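Local coordinates for protein cellulosomal scaffoldin (Bacteroides cellulosolvens, PDB 2XBT) that probably binds cellulose through this family 3b carbohydrate-binding module, one domain of a much longer scaffoldin of the cellulosome, at residues Y65-S70 / E110-G115. Sequence-based numbering, arbitrary orientation.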
loop_
_atom_site.group_PDB
_atom_site.type_symbol
_atom_site.label_atom_id
_atom_site.label_comp_id
_atom_site.label_asym_id
_atom_site.label_seq_id
_atom_site.Cartn_x
_atom_site.Cartn_y
_atom_site.Cartn_z
ATOM N N TYR A 65 -1.912 4.932 -11.469
ATOM C CA TYR A 65 -0.749 4.439 -12.190
ATOM C C TYR A 65 -0.170 3.175 -11.565
ATOM O O TYR A 65 0.039 3.107 -10.354
ATOM C CB TYR A 65 0.327 5.521 -12.273
ATOM C CG TYR A 65 1.585 5.049 -12.972
ATOM C CD1 TYR A 65 1.554 4.688 -14.309
ATOM C CD2 TYR A 65 2.797 4.969 -12.296
ATOM C CE1 TYR A 65 2.692 4.255 -14.965
ATOM C CE2 TYR A 65 3.953 4.536 -12.945
ATOM C CZ TYR A 65 3.883 4.184 -14.283
ATOM O OH TYR A 65 5.003 3.751 -14.959
ATOM N N VAL A 66 0.065 2.165 -12.394
ATOM C CA VAL A 66 0.754 0.966 -11.940
ATOM C C VAL A 66 1.756 0.606 -13.019
ATOM O O VAL A 66 1.365 0.314 -14.151
ATOM C CB VAL A 66 -0.214 -0.199 -11.728
ATOM C CG1 VAL A 66 0.533 -1.404 -11.182
ATOM C CG2 VAL A 66 -1.352 0.216 -10.796
ATOM N N SER A 67 3.039 0.646 -12.679
ATOM C CA SER A 67 4.094 0.537 -13.688
ATOM C C SER A 67 4.219 -0.857 -14.300
ATOM O O SER A 67 4.734 -1.004 -15.407
ATOM C CB SER A 67 5.438 0.990 -13.122
ATOM O OG SER A 67 5.924 0.087 -12.149
ATOM N N ILE A 68 3.764 -1.878 -13.581
ATOM C CA ILE A 68 3.739 -3.241 -14.102
ATOM C C ILE A 68 2.405 -3.871 -13.766
ATOM O O ILE A 68 2.017 -3.899 -12.601
ATOM C CB ILE A 68 4.829 -4.130 -13.466
ATOM C CG1 ILE A 68 6.210 -3.493 -13.599
ATOM C CG2 ILE A 68 4.786 -5.540 -14.060
ATOM C CD1 ILE A 68 7.299 -4.304 -12.903
ATOM N N GLY A 69 1.712 -4.380 -14.785
ATOM C CA GLY A 69 0.410 -5.000 -14.616
ATOM C C GLY A 69 -0.674 -4.012 -14.213
ATOM O O GLY A 69 -0.772 -2.905 -14.765
ATOM N N SER A 70 -1.476 -4.411 -13.229
ATOM C CA SER A 70 -2.585 -3.599 -12.746
ATOM C C SER A 70 -2.878 -3.892 -11.274
ATOM O O SER A 70 -2.463 -4.918 -10.734
ATOM C CB SER A 70 -3.846 -3.868 -13.570
ATOM O OG SER A 70 -4.260 -5.209 -13.398
ATOM N N GLU A 110 11.573 -3.135 -9.679
ATOM C CA GLU A 110 10.636 -2.418 -8.836
ATOM C C GLU A 110 9.356 -2.093 -9.583
ATOM O O GLU A 110 9.327 -2.024 -10.816
ATOM C CB GLU A 110 11.271 -1.147 -8.292
ATOM C CG GLU A 110 11.654 -0.173 -9.371
ATOM C CD GLU A 110 12.100 1.160 -8.814
ATOM O OE1 GLU A 110 11.374 2.156 -9.029
ATOM O OE2 GLU A 110 13.176 1.212 -8.171
ATOM N N VAL A 111 8.295 -1.893 -8.822
ATOM C CA VAL A 111 7.016 -1.542 -9.398
ATOM C C VAL A 111 6.470 -0.329 -8.652
ATOM O O VAL A 111 6.569 -0.247 -7.427
ATOM C CB VAL A 111 6.027 -2.711 -9.335
ATOM C CG1 VAL A 111 5.821 -3.171 -7.881
ATOM C CG2 VAL A 111 4.706 -2.317 -9.979
ATOM N N THR A 112 5.945 0.621 -9.412
ATOM C CA THR A 112 5.330 1.812 -8.841
ATOM C C THR A 112 3.811 1.674 -8.838
ATOM O O THR A 112 3.209 1.322 -9.849
ATOM C CB THR A 112 5.734 3.055 -9.636
ATOM O OG1 THR A 112 7.150 3.248 -9.505
ATOM C CG2 THR A 112 5.005 4.282 -9.099
ATOM N N ILE A 113 3.187 1.949 -7.694
ATOM C CA ILE A 113 1.742 1.869 -7.571
ATOM C C ILE A 113 1.248 3.209 -7.021
ATOM O O ILE A 113 1.687 3.645 -5.950
ATOM C CB ILE A 113 1.352 0.747 -6.597
ATOM C CG1 ILE A 113 1.954 -0.584 -7.069
ATOM C CG2 ILE A 113 -0.162 0.644 -6.433
ATOM C CD1 ILE A 113 2.083 -1.626 -5.973
ATOM N N GLN A 114 0.360 3.865 -7.760
ATOM C CA GLN A 114 -0.201 5.140 -7.328
ATOM C C GLN A 114 -1.709 5.020 -7.277
ATOM O O GLN A 114 -2.347 4.730 -8.276
ATOM C CB GLN A 114 0.214 6.275 -8.265
ATOM C CG GLN A 114 1.710 6.410 -8.403
ATOM C CD GLN A 114 2.129 7.553 -9.311
ATOM O OE1 GLN A 114 1.294 8.287 -9.840
ATOM N NE2 GLN A 114 3.437 7.709 -9.492
ATOM N N GLY A 115 -2.275 5.231 -6.095
ATOM C CA GLY A 115 -3.697 5.053 -5.916
ATOM C C GLY A 115 -4.241 6.129 -4.997
ATOM O O GLY A 115 -3.490 6.776 -4.260
HETATM O O HOH W 1 8.503 -0.214 -12.811
#
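With OG of Ser-67 held between its own backbone N and carbonyl carbon (chi1 69°), the hydroxyl reaches across to Thr-112, while Tyr-65 has its CG anti to the backbone N (chi1 178°), and its ring edge meets the same threonine. The Ser-67 to Thr-112 contact illustrates how a side chain can continue a sheet where the backbone turns away. Tyr-65 and Gln-114 form a regular antiparallel hydrogen-bonded pair, with Gln-114 N 2.7 Å from Tyr-65 O, and Ser-67 N still donates to Thr-112 O at 2.9 Å. At Ser-67 the chain then bends out of the strand, and OG serves as the acceptor that the residue's own carbonyl would have supplied in a continued strand: Thr-112 N donates to it at 2.8 Å in an almost straight bond. The hydroxyl in turn donates a hydrogen bond to a water, which donates to Glu-110 O. An alanine here would probably leave Thr-112 N without this acceptor and the water less firmly held. In the CBM3 beta-sandwich, strand 59-66 here flanks strand 110-119, whose other neighbour is strand 22-34, and the turn after Val-66 carries the chain over to strand 71-82 of the second sheet. Buried Val-111 and Ile-113 point to the same face as Val-66, whose CG1 lies 4.4 Å from Ile-113 CG1. Further round the turn, Ile-68 brings CB to 3.9 Å from Val-111 CG2, and both residues also touch Leu-42. On the opposite face Thr-112 CG2 lies 3.9 Å from CD2 of the Tyr-65 ring, and the Gln-114 amide, its plane turned 68° from the ring, sets OE1 3.8 Å from Tyr-65 CB.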